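Local coordinates for protein KLLA0E03807p (Kluyveromyces lactis, PDB 3SQI) that binds DNA through the domain modelled here and, as the budding-yeast protein Ndc10, acts as a platform for inner kinetochore assembly, at residues Trp118-Asp123 with Arg354-His359; Trp145-Asn150 with Gln273-Phe278; Phe185-Asn190 with Lys309-Lys314. All blocks are in the same frame, centred on the assembly; numbering follows the deposited sequence.

Interaction 1: Trp118-Asp123 with Arg354-His359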
loop_
_atom_site.group_PDB
_atom_site.type_symbol
_atom_site.label_atom_id
_atom_site.label_comp_id
_atom_site.label_asym_id
_atom_site.label_seq_id
_atom_site.Cartn_x
_atom_site.Cartn_y
_atom_site.Cartn_z
ATOM N N TRP A 118 -17.664 -1.074 -3.889
ATOM C CA TRP A 118 -17.780 -0.206 -5.055
ATOM C C TRP A 118 -19.225 -0.172 -5.556
ATOM O O TRP A 118 -19.729 0.882 -5.936
ATOM C CB TRP A 118 -16.849 -0.667 -6.182
ATOM C CG TRP A 118 -15.403 -0.302 -5.981
ATOM C CD1 TRP A 118 -14.388 -1.138 -5.617
ATOM C CD2 TRP A 118 -14.818 0.995 -6.136
ATOM N NE1 TRP A 118 -13.208 -0.440 -5.532
ATOM C CE2 TRP A 118 -13.446 0.872 -5.844
ATOM C CE3 TRP A 118 -15.323 2.250 -6.486
ATOM C CZ2 TRP A 118 -12.573 1.955 -5.895
ATOM C CZ3 TRP A 118 -14.458 3.322 -6.536
ATOM C CH2 TRP A 118 -13.097 3.170 -6.244
ATOM N N ASN A 119 -19.896 -1.322 -5.530
ATOM C CA ASN A 119 -21.240 -1.444 -6.100
ATOM C C ASN A 119 -22.209 -0.436 -5.497
ATOM O O ASN A 119 -22.523 -0.494 -4.306
ATOM C CB ASN A 119 -21.761 -2.871 -5.911
ATOM C CG ASN A 119 -23.181 -3.061 -6.420
ATOM O OD1 ASN A 119 -23.719 -2.234 -7.160
ATOM N ND2 ASN A 119 -23.793 -4.170 -6.025
ATOM N N PRO A 120 -22.705 0.484 -6.340
ATOM C CA PRO A 120 -23.506 1.626 -5.905
ATOM C C PRO A 120 -24.873 1.204 -5.401
ATOM O O PRO A 120 -25.441 1.892 -4.552
ATOM C CB PRO A 120 -23.634 2.457 -7.179
ATOM C CG PRO A 120 -23.510 1.475 -8.274
ATOM C CD PRO A 120 -22.505 0.486 -7.799
ATOM N N SER A 121 -25.400 0.094 -5.909
ATOM C CA SER A 121 -26.687 -0.383 -5.421
ATOM C C SER A 121 -26.546 -1.671 -4.615
ATOM O O SER A 121 -26.343 -2.755 -5.164
ATOM C CB SER A 121 -27.679 -0.564 -6.577
ATOM O OG SER A 121 -27.066 -1.185 -7.695
ATOM N N THR A 122 -26.678 -1.538 -3.302
ATOM C CA THR A 122 -26.662 -2.687 -2.419
ATOM C C THR A 122 -28.035 -2.782 -1.782
ATOM O O THR A 122 -28.370 -2.006 -0.886
ATOM C CB THR A 122 -25.605 -2.515 -1.315
ATOM O OG1 THR A 122 -25.761 -1.223 -0.714
ATOM C CG2 THR A 122 -24.175 -2.654 -1.886
ATOM N N ASP A 123 -28.821 -3.748 -2.243
ATOM C CA ASP A 123 -30.204 -3.893 -1.810
ATOM C C ASP A 123 -30.311 -4.650 -0.493
ATOM O O ASP A 123 -31.068 -4.272 0.400
ATOM C CB ASP A 123 -31.014 -4.601 -2.895
ATOM C CG ASP A 123 -30.610 -4.165 -4.292
ATOM O OD1 ASP A 123 -31.111 -3.121 -4.763
ATOM O OD2 ASP A 123 -29.785 -4.868 -4.917
ATOM N N ARG A 354 -18.304 1.618 -17.075
ATOM C CA ARG A 354 -18.816 0.479 -17.828
ATOM C C ARG A 354 -19.390 -0.594 -16.895
ATOM O O ARG A 354 -20.231 -1.397 -17.299
ATOM C CB ARG A 354 -17.699 -0.093 -18.712
ATOM C CG ARG A 354 -18.027 -1.400 -19.423
ATOM C CD ARG A 354 -18.771 -1.186 -20.731
ATOM N NE ARG A 354 -18.586 -2.323 -21.632
ATOM C CZ ARG A 354 -17.621 -2.404 -22.545
ATOM N NH1 ARG A 354 -16.754 -1.411 -22.689
ATOM N NH2 ARG A 354 -17.524 -3.478 -23.320
ATOM N N VAL A 355 -18.933 -0.597 -15.646
ATOM C CA VAL A 355 -19.440 -1.522 -14.635
ATOM C C VAL A 355 -20.574 -0.917 -13.820
ATOM O O VAL A 355 -21.692 -1.432 -13.815
ATOM C CB VAL A 355 -18.341 -1.955 -13.668
ATOM C CG1 VAL A 355 -18.951 -2.710 -12.490
ATOM C CG2 VAL A 355 -17.297 -2.800 -14.397
ATOM N N PHE A 356 -20.272 0.176 -13.123
ATOM C CA PHE A 356 -21.256 0.860 -12.290
ATOM C C PHE A 356 -21.567 2.272 -12.799
ATOM O O PHE A 356 -21.174 3.262 -12.178
ATOM C CB PHE A 356 -20.736 0.981 -10.857
ATOM C CG PHE A 356 -20.388 -0.324 -10.219
ATOM C CD1 PHE A 356 -21.358 -1.288 -10.008
ATOM C CD2 PHE A 356 -19.092 -0.574 -9.792
ATOM C CE1 PHE A 356 -21.038 -2.488 -9.399
ATOM C CE2 PHE A 356 -18.761 -1.772 -9.184
ATOM C CZ PHE A 356 -19.734 -2.732 -8.989
ATOM N N PRO A 357 -22.305 2.375 -13.914
ATOM C CA PRO A 357 -22.642 3.695 -14.454
ATOM C C PRO A 357 -23.567 4.453 -13.503
ATOM O O PRO A 357 -23.766 5.662 -13.649
ATOM C CB PRO A 357 -23.349 3.361 -15.769
ATOM C CG PRO A 357 -23.902 2.002 -15.565
ATOM C CD PRO A 357 -22.905 1.288 -14.707
ATOM N N THR A 358 -24.123 3.733 -12.537
ATOM C CA THR A 358 -25.052 4.309 -11.572
ATOM C C THR A 358 -24.331 4.968 -10.396
ATOM O O THR A 358 -24.965 5.460 -9.462
ATOM C CB THR A 358 -26.018 3.234 -11.027
ATOM O OG1 THR A 358 -25.265 2.133 -10.500
ATOM C CG2 THR A 358 -26.927 2.721 -12.135
ATOM N N HIS A 359 -23.005 4.970 -10.440
ATOM C CA HIS A 359 -22.208 5.461 -9.320
ATOM C C HIS A 359 -22.362 6.972 -9.110
ATOM O O HIS A 359 -22.464 7.730 -10.072
ATOM C CB HIS A 359 -20.739 5.091 -9.520
ATOM C CG HIS A 359 -19.909 5.215 -8.282
ATOM N ND1 HIS A 359 -19.670 6.423 -7.663
ATOM C CD2 HIS A 359 -19.254 4.284 -7.551
ATOM C CE1 HIS A 359 -18.906 6.230 -6.603
ATOM N NE2 HIS A 359 -18.642 4.940 -6.510
#
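The contact is carried by apolar and CH-pi packing around the ring of Phe356, the first residue past helix 332-355. Across its face lies the CA of Asn119, 3.7 Å from the Phe356 ring centroid, a CH-pi contact. The Asn119 amide lies nearly parallel to this ring, their planes only 11° apart, and Asn119 OD1 approaches Phe356 CE1 to 3.5 Å. The opposite face is covered from within its own segment by Val355 CG1. Trp118 adds its CB, 3.7 Å from Phe356 CE2, while the Pro120 ring crosses the phenyl obliquely.

The two segments run from the last residues of helices 107-118 and 332-355 into the loops beyond, so two helix exits pack against each other. Phe356 to His359 forms a type I beta turn, closed by His359 N to Phe356 O. Asn119 opens an Asx turn, which suits its short carbonyl side chain.

The polar bonds stay within each side or go to neighbours. Ser121 N donates to Asn119 OD1 over 3.1 Å, from above the carbonyl plane. Trp118 NE1 bonds Phe195 O and His359 ND1 pairs with Ile361 N. His359 NE2 lies at the edge of the Trp118 indole, near its plane.

Interaction 2: Trp145-Asn150 with Gln273-Phe278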
loop_
_atom_site.group_PDB
_atom_site.type_symbol
_atom_site.label_atom_id
_atom_site.label_comp_id
_atom_site.label_asym_id
_atom_site.label_seq_id
_atom_site.Cartn_x
_atom_site.Cartn_y
_atom_site.Cartn_z
ATOM N N TRP A 145 -6.293 0.029 2.608
ATOM C CA TRP A 145 -5.099 0.666 3.133
ATOM C C TRP A 145 -4.421 -0.240 4.152
ATOM O O TRP A 145 -3.245 -0.542 4.014
ATOM C CB TRP A 145 -5.493 1.983 3.786
ATOM C CG TRP A 145 -4.355 2.797 4.273
ATOM C CD1 TRP A 145 -3.043 2.638 3.960
ATOM C CD2 TRP A 145 -4.429 3.915 5.168
ATOM N NE1 TRP A 145 -2.285 3.593 4.605
ATOM C CE2 TRP A 145 -3.113 4.387 5.356
ATOM C CE3 TRP A 145 -5.480 4.563 5.831
ATOM C CZ2 TRP A 145 -2.817 5.478 6.177
ATOM C CZ3 TRP A 145 -5.187 5.642 6.650
ATOM C CH2 TRP A 145 -3.866 6.088 6.818
ATOM N N LYS A 146 -5.162 -0.685 5.169
ATOM C CA LYS A 146 -4.607 -1.635 6.139
ATOM C C LYS A 146 -4.065 -2.850 5.402
ATOM O O LYS A 146 -2.901 -3.207 5.525
ATOM C CB LYS A 146 -5.674 -2.085 7.128
ATOM C CG LYS A 146 -5.244 -3.210 8.030
ATOM C CD LYS A 146 -4.232 -2.733 9.054
ATOM C CE LYS A 146 -4.158 -3.669 10.277
ATOM N NZ LYS A 146 -3.650 -5.044 9.963
ATOM N N PHE A 147 -4.923 -3.458 4.601
ATOM C CA PHE A 147 -4.559 -4.619 3.810
ATOM C C PHE A 147 -3.234 -4.448 3.062
ATOM O O PHE A 147 -2.422 -5.364 3.044
ATOM C CB PHE A 147 -5.674 -4.897 2.810
ATOM C CG PHE A 147 -5.661 -6.280 2.253
ATOM C CD1 PHE A 147 -6.641 -7.189 2.622
ATOM C CD2 PHE A 147 -4.686 -6.671 1.349
ATOM C CE1 PHE A 147 -6.646 -8.470 2.105
ATOM C CE2 PHE A 147 -4.682 -7.957 0.830
ATOM C CZ PHE A 147 -5.664 -8.861 1.211
ATOM N N ASN A 148 -3.017 -3.298 2.430
ATOM C CA ASN A 148 -1.774 -3.088 1.674
ATOM C C ASN A 148 -0.548 -2.709 2.515
ATOM O O ASN A 148 0.554 -3.186 2.268
ATOM C CB ASN A 148 -1.970 -2.070 0.544
ATOM C CG ASN A 148 -2.394 -2.722 -0.757
ATOM O OD1 ASN A 148 -3.275 -3.581 -0.776
ATOM N ND2 ASN A 148 -1.751 -2.331 -1.853
ATOM N N THR A 149 -0.747 -1.824 3.482
ATOM C CA THR A 149 0.336 -1.337 4.328
ATOM C C THR A 149 0.510 -2.078 5.669
ATOM O O THR A 149 1.530 -1.920 6.340
ATOM C CB THR A 149 0.102 0.142 4.655
ATOM O OG1 THR A 149 1.280 0.689 5.248
ATOM C CG2 THR A 149 -1.069 0.289 5.637
ATOM N N ASN A 150 -0.472 -2.889 6.045
ATOM C CA ASN A 150 -0.512 -3.503 7.380
ATOM C C ASN A 150 -0.142 -2.573 8.553
ATOM O O ASN A 150 0.850 -2.798 9.243
ATOM C CB ASN A 150 0.325 -4.782 7.420
ATOM C CG ASN A 150 0.280 -5.456 8.770
ATOM O OD1 ASN A 150 -0.763 -5.958 9.192
ATOM N ND2 ASN A 150 1.410 -5.470 9.461
ATOM N N GLN A 273 0.510 -9.938 12.813
ATOM C CA GLN A 273 1.877 -10.462 12.749
ATOM C C GLN A 273 2.112 -11.611 11.778
ATOM O O GLN A 273 3.193 -11.713 11.194
ATOM C CB GLN A 273 2.389 -10.842 14.129
ATOM C CG GLN A 273 3.329 -9.820 14.719
ATOM C CD GLN A 273 2.596 -8.644 15.313
ATOM O OE1 GLN A 273 1.400 -8.464 15.079
ATOM N NE2 GLN A 273 3.303 -7.838 16.096
ATOM N N GLU A 274 1.123 -12.477 11.600
ATOM C CA GLU A 274 1.243 -13.516 10.586
ATOM C C GLU A 274 1.484 -12.822 9.257
ATOM O O GLU A 274 1.943 -13.427 8.293
ATOM C CB GLU A 274 -0.020 -14.373 10.531
ATOM C CG GLU A 274 -0.550 -14.735 11.902
ATOM C CD GLU A 274 0.562 -15.042 12.888
ATOM O OE1 GLU A 274 0.460 -14.601 14.052
ATOM O OE2 GLU A 274 1.539 -15.719 12.499
ATOM N N TRP A 275 1.147 -11.538 9.229
ATOM C CA TRP A 275 1.323 -10.682 8.060
ATOM C C TRP A 275 2.621 -9.866 8.006
ATOM O O TRP A 275 3.114 -9.379 9.035
ATOM C CB TRP A 275 0.118 -9.757 7.913
ATOM C CG TRP A 275 -1.063 -10.456 7.349
ATOM C CD1 TRP A 275 -1.281 -11.802 7.315
ATOM C CD2 TRP A 275 -2.188 -9.850 6.704
ATOM N NE1 TRP A 275 -2.481 -12.071 6.703
ATOM C CE2 TRP A 275 -3.056 -10.889 6.317
ATOM C CE3 TRP A 275 -2.544 -8.528 6.422
ATOM C CZ2 TRP A 275 -4.259 -10.648 5.665
ATOM C CZ3 TRP A 275 -3.734 -8.290 5.775
ATOM C CH2 TRP A 275 -4.580 -9.346 5.402
ATOM N N PRO A 276 3.165 -9.714 6.789
ATOM C CA PRO A 276 4.295 -8.865 6.400
ATOM C C PRO A 276 4.130 -7.424 6.865
ATOM O O PRO A 276 2.998 -6.937 6.948
ATOM C CB PRO A 276 4.238 -8.908 4.874
ATOM C CG PRO A 276 3.700 -10.260 4.579
ATOM C CD PRO A 276 2.714 -10.564 5.674
ATOM N N GLN A 277 5.255 -6.762 7.143
ATOM C CA GLN A 277 5.290 -5.364 7.578
ATOM C C GLN A 277 6.441 -4.583 6.934
ATOM O O GLN A 277 7.435 -5.164 6.504
ATOM C CB GLN A 277 5.461 -5.289 9.094
ATOM C CG GLN A 277 4.376 -5.965 9.887
ATOM C CD GLN A 277 4.765 -6.137 11.342
ATOM O OE1 GLN A 277 4.824 -7.259 11.851
ATOM N NE2 GLN A 277 5.045 -5.026 12.020
ATOM N N PHE A 278 6.312 -3.262 6.873
ATOM C CA PHE A 278 7.455 -2.438 6.506
ATOM C C PHE A 278 8.382 -2.331 7.712
ATOM O O PHE A 278 7.928 -2.400 8.854
ATOM C CB PHE A 278 7.022 -1.039 6.046
ATOM C CG PHE A 278 6.369 -1.018 4.695
ATOM C CD1 PHE A 278 7.049 -1.464 3.572
ATOM C CD2 PHE A 278 5.073 -0.548 4.544
ATOM C CE1 PHE A 278 6.444 -1.452 2.324
ATOM C CE2 PHE A 278 4.465 -0.533 3.303
ATOM C CZ PHE A 278 5.152 -0.983 2.190
#
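Lys146 NZ is the best-held polar atom, gripped by two hydrogen bonds: one to Asn150 OD1 at 3.1 Å, the other to His267 O. The site is the C-terminal end of helix 133-149, where Asn150 is the first residue to leave helical geometry and does so with a positive phi of 43°. Asparagine tolerates that left-handed conformation better than most residues with a side chain, and its amide can also reach back one turn to the lysine. The ammonium sits above the plane of the Asn150 carbonyl, and OD1 takes a second, weak bond from Asn272 N.

CG of Asn150 is anti to its backbone N, so the side chain reaches out over the 273-278 loop. Asn150 ND2 lies against Gln277 CG, and Asn150 ND2 is 3.3 Å from Pro276 O, at too poor an angle for a hydrogen bond.

Beside the amide, an aromatic pair joins the segments. Trp275 turns the edge of its six-membered ring to the face of Phe147, a T-shaped pair with planes at 68° and centroids 5.3 Å apart. Trp275 CH2 leads, 4.0 Å from Phe147 CE1 and displaced toward the rim of the phenyl. The broad indole suits this place, because it also meets Phe101 edge-to-face. Farther along the loop the Phe278 ring, which also packs on Phe185 and Tyr306, presents its edge to the threonine: Phe278 CE2 lies 3.9 Å from Thr149 OG1, which sits in the plane of that ring.

Interaction 3: Phe185-Asn190 with Lys309-Lys314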
loop_
_atom_site.group_PDB
_atom_site.type_symbol
_atom_site.label_atom_id
_atom_site.label_comp_id
_atom_site.label_asym_id
_atom_site.label_seq_id
_atom_site.Cartn_x
_atom_site.Cartn_y
_atom_site.Cartn_z
ATOM N N PHE A 185 5.447 3.760 5.363
ATOM C CA PHE A 185 4.847 2.951 4.301
ATOM C C PHE A 185 4.872 3.555 2.904
ATOM O O PHE A 185 5.127 4.743 2.738
ATOM C CB PHE A 185 3.414 2.617 4.658
ATOM C CG PHE A 185 2.494 3.782 4.578
ATOM C CD1 PHE A 185 1.847 4.082 3.392
ATOM C CD2 PHE A 185 2.270 4.580 5.687
ATOM C CE1 PHE A 185 0.990 5.160 3.308
ATOM C CE2 PHE A 185 1.414 5.661 5.613
ATOM C CZ PHE A 185 0.775 5.951 4.420
ATOM N N VAL A 186 4.608 2.714 1.904
ATOM C CA VAL A 186 4.515 3.149 0.505
ATOM C C VAL A 186 3.353 2.488 -0.258
ATOM O O VAL A 186 3.287 1.260 -0.366
ATOM C CB VAL A 186 5.819 2.844 -0.260
ATOM C CG1 VAL A 186 5.632 3.072 -1.770
ATOM C CG2 VAL A 186 6.992 3.659 0.309
ATOM N N LEU A 187 2.457 3.304 -0.811
ATOM C CA LEU A 187 1.329 2.813 -1.609
ATOM C C LEU A 187 1.578 2.957 -3.110
ATOM O O LEU A 187 2.187 3.924 -3.556
ATOM C CB LEU A 187 0.033 3.534 -1.234
ATOM C CG LEU A 187 -0.620 3.180 0.104
ATOM C CD1 LEU A 187 -2.040 3.701 0.125
ATOM C CD2 LEU A 187 -0.620 1.672 0.336
ATOM N N VAL A 188 1.097 1.990 -3.882
ATOM C CA VAL A 188 1.351 1.962 -5.315
ATOM C C VAL A 188 0.072 1.598 -6.073
ATOM O O VAL A 188 -0.697 0.731 -5.642
ATOM C CB VAL A 188 2.484 0.958 -5.641
ATOM C CG1 VAL A 188 2.426 0.514 -7.098
ATOM C CG2 VAL A 188 3.837 1.568 -5.310
ATOM N N PRO A 189 -0.167 2.271 -7.208
ATOM C CA PRO A 189 -1.392 2.031 -7.974
ATOM C C PRO A 189 -1.422 0.654 -8.633
ATOM O O PRO A 189 -0.461 0.270 -9.296
ATOM C CB PRO A 189 -1.344 3.128 -9.045
ATOM C CG PRO A 189 0.107 3.392 -9.244
ATOM C CD PRO A 189 0.697 3.272 -7.858
ATOM N N ASN A 190 -2.520 -0.076 -8.469
ATOM C CA ASN A 190 -2.711 -1.279 -9.259
ATOM C C ASN A 190 -3.534 -0.908 -10.476
ATOM O O ASN A 190 -4.718 -0.587 -10.357
ATOM C CB ASN A 190 -3.420 -2.372 -8.458
ATOM C CG ASN A 190 -3.220 -3.756 -9.060
ATOM O OD1 ASN A 190 -2.663 -3.894 -10.155
ATOM N ND2 ASN A 190 -3.673 -4.789 -8.350
ATOM N N LYS A 309 5.837 -6.374 -3.307
ATOM C CA LYS A 309 5.264 -7.539 -2.640
ATOM C C LYS A 309 4.040 -7.170 -1.809
ATOM O O LYS A 309 2.996 -7.807 -1.925
ATOM C CB LYS A 309 6.305 -8.232 -1.764
ATOM C CG LYS A 309 5.732 -9.309 -0.863
ATOM C CD LYS A 309 5.273 -10.544 -1.627
ATOM C CE LYS A 309 4.856 -11.654 -0.662
ATOM N NZ LYS A 309 4.412 -12.884 -1.369
ATOM N N MET A 310 4.166 -6.134 -0.985
ATOM C CA MET A 310 3.084 -5.738 -0.086
ATOM C C MET A 310 1.913 -5.079 -0.801
ATOM O O MET A 310 0.763 -5.241 -0.397
ATOM C CB MET A 310 3.609 -4.852 1.045
ATOM C CG MET A 310 4.491 -5.610 2.030
ATOM S SD MET A 310 4.048 -5.268 3.743
ATOM C CE MET A 310 5.185 -3.948 4.106
ATOM N N ASN A 311 2.205 -4.340 -1.864
ATOM C CA ASN A 311 1.156 -3.794 -2.715
ATOM C C ASN A 311 0.778 -4.808 -3.796
ATOM O O ASN A 311 -0.171 -4.605 -4.555
ATOM C CB ASN A 311 1.597 -2.471 -3.346
ATOM C CG ASN A 311 1.795 -1.361 -2.320
ATOM O OD1 ASN A 311 0.942 -0.491 -2.163
ATOM N ND2 ASN A 311 2.926 -1.385 -1.625
ATOM N N ARG A 312 1.541 -5.893 -3.865
ATOM C CA ARG A 312 1.258 -6.999 -4.776
ATOM C C ARG A 312 1.021 -6.573 -6.217
ATOM O O ARG A 312 0.165 -7.140 -6.898
ATOM C CB ARG A 312 0.050 -7.785 -4.279
ATOM C CG ARG A 312 0.187 -8.311 -2.863
ATOM C CD ARG A 312 -1.110 -8.952 -2.432
ATOM N NE ARG A 312 -2.221 -8.166 -2.935
ATOM C CZ ARG A 312 -2.681 -7.076 -2.338
ATOM N NH1 ARG A 312 -2.128 -6.667 -1.201
ATOM N NH2 ARG A 312 -3.691 -6.403 -2.878
ATOM N N THR A 313 1.771 -5.576 -6.680
ATOM C CA THR A 313 1.710 -5.155 -8.080
ATOM C C THR A 313 3.090 -4.745 -8.542
ATOM O O THR A 313 3.888 -4.278 -7.734
ATOM C CB THR A 313 0.716 -3.980 -8.313
ATOM O OG1 THR A 313 0.674 -3.649 -9.710
ATOM C CG2 THR A 313 1.115 -2.754 -7.511
ATOM N N LYS A 314 3.388 -4.948 -9.822
ATOM C CA LYS A 314 4.667 -4.499 -10.355
ATOM C C LYS A 314 4.707 -2.974 -10.326
ATOM O O LYS A 314 3.667 -2.321 -10.409
ATOM C CB LYS A 314 4.884 -5.012 -11.779
ATOM C CG LYS A 314 4.706 -6.508 -11.943
ATOM C CD LYS A 314 5.626 -7.290 -11.019
ATOM C CE LYS A 314 7.053 -7.327 -11.545
ATOM N NZ LYS A 314 7.935 -8.194 -10.711
#
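Asn311 uses both ends of its amide on the backbone of the opposite segment. Asn311 ND2 donates to Val186 O over 3.0 Å, in the plane of that carbonyl and close to the plane of its own amide, with an N-H...O angle of 152°. Asn311 OD1 accepts from Val188 N, also at 3.0 Å, but this bond is more bent, at 136°, and the donor stands above the carbonyl plane of the side chain. Each end has a further partner: ND2 also gives a hydrogen bond to Ile307 O, and OD1 also takes one from Asn148 ND2. A buried side-chain amide is thus satisfied by four bonds, two given and two received, which accounts well for an asparagine here.

Strand 185-187 is an outermost strand of the three-stranded antiparallel sheet. Its Phe185 and Leu187 pair with His179 and Leu177 of strand 174-179, whereas the carbonyl of Val186 and the N-H of Val188 point to the other side. The side-chain amide of Asn311, with an N-H and its C=O on the same side, serves the O and N-H that an added strand would otherwise take up. With CG anti to its carbonyl carbon, chi1 -66°, Asn311 directs the amide at the strand.

Beside these bonds the contact turns apolar. Thr313 CG2, in the crowded position between its backbone N and carbonyl carbon, touches Val188 CG1 at 3.5 Å, each beta-branched residue offering a methyl close to the backbone. At the far end Asn190 OD1 accepts mainly from Gln192 N, with Thr313 OG1 3.4 Å away from Asn190 OD1 at best a weak partner. Arg312 NH1 makes a weak bond to Asn148 OD1.

Interactions 2 and 3 are neighbours, their centres about 11 Å apart, close to the middle of the chain; interaction 1 lies about 26 Å from interaction 3 and about 29 Å from interaction 2, centre to centre. Along the sequence the segments of interactions 2 and 3 alternate, and both fall inside the loop closed by interaction 1. The C-terminal turns of helix 133-149 join interactions 2 and 3: Asn148 and Thr149 touch the 185-190 segment or its partner, while Met310 meets Gln277 and Phe278. Helix, sheet edge and the chain around helix 304-310 thus form one continuous core. Interaction 1 joins two helix exits about 25 Å from the centre of this DNA-binding domain.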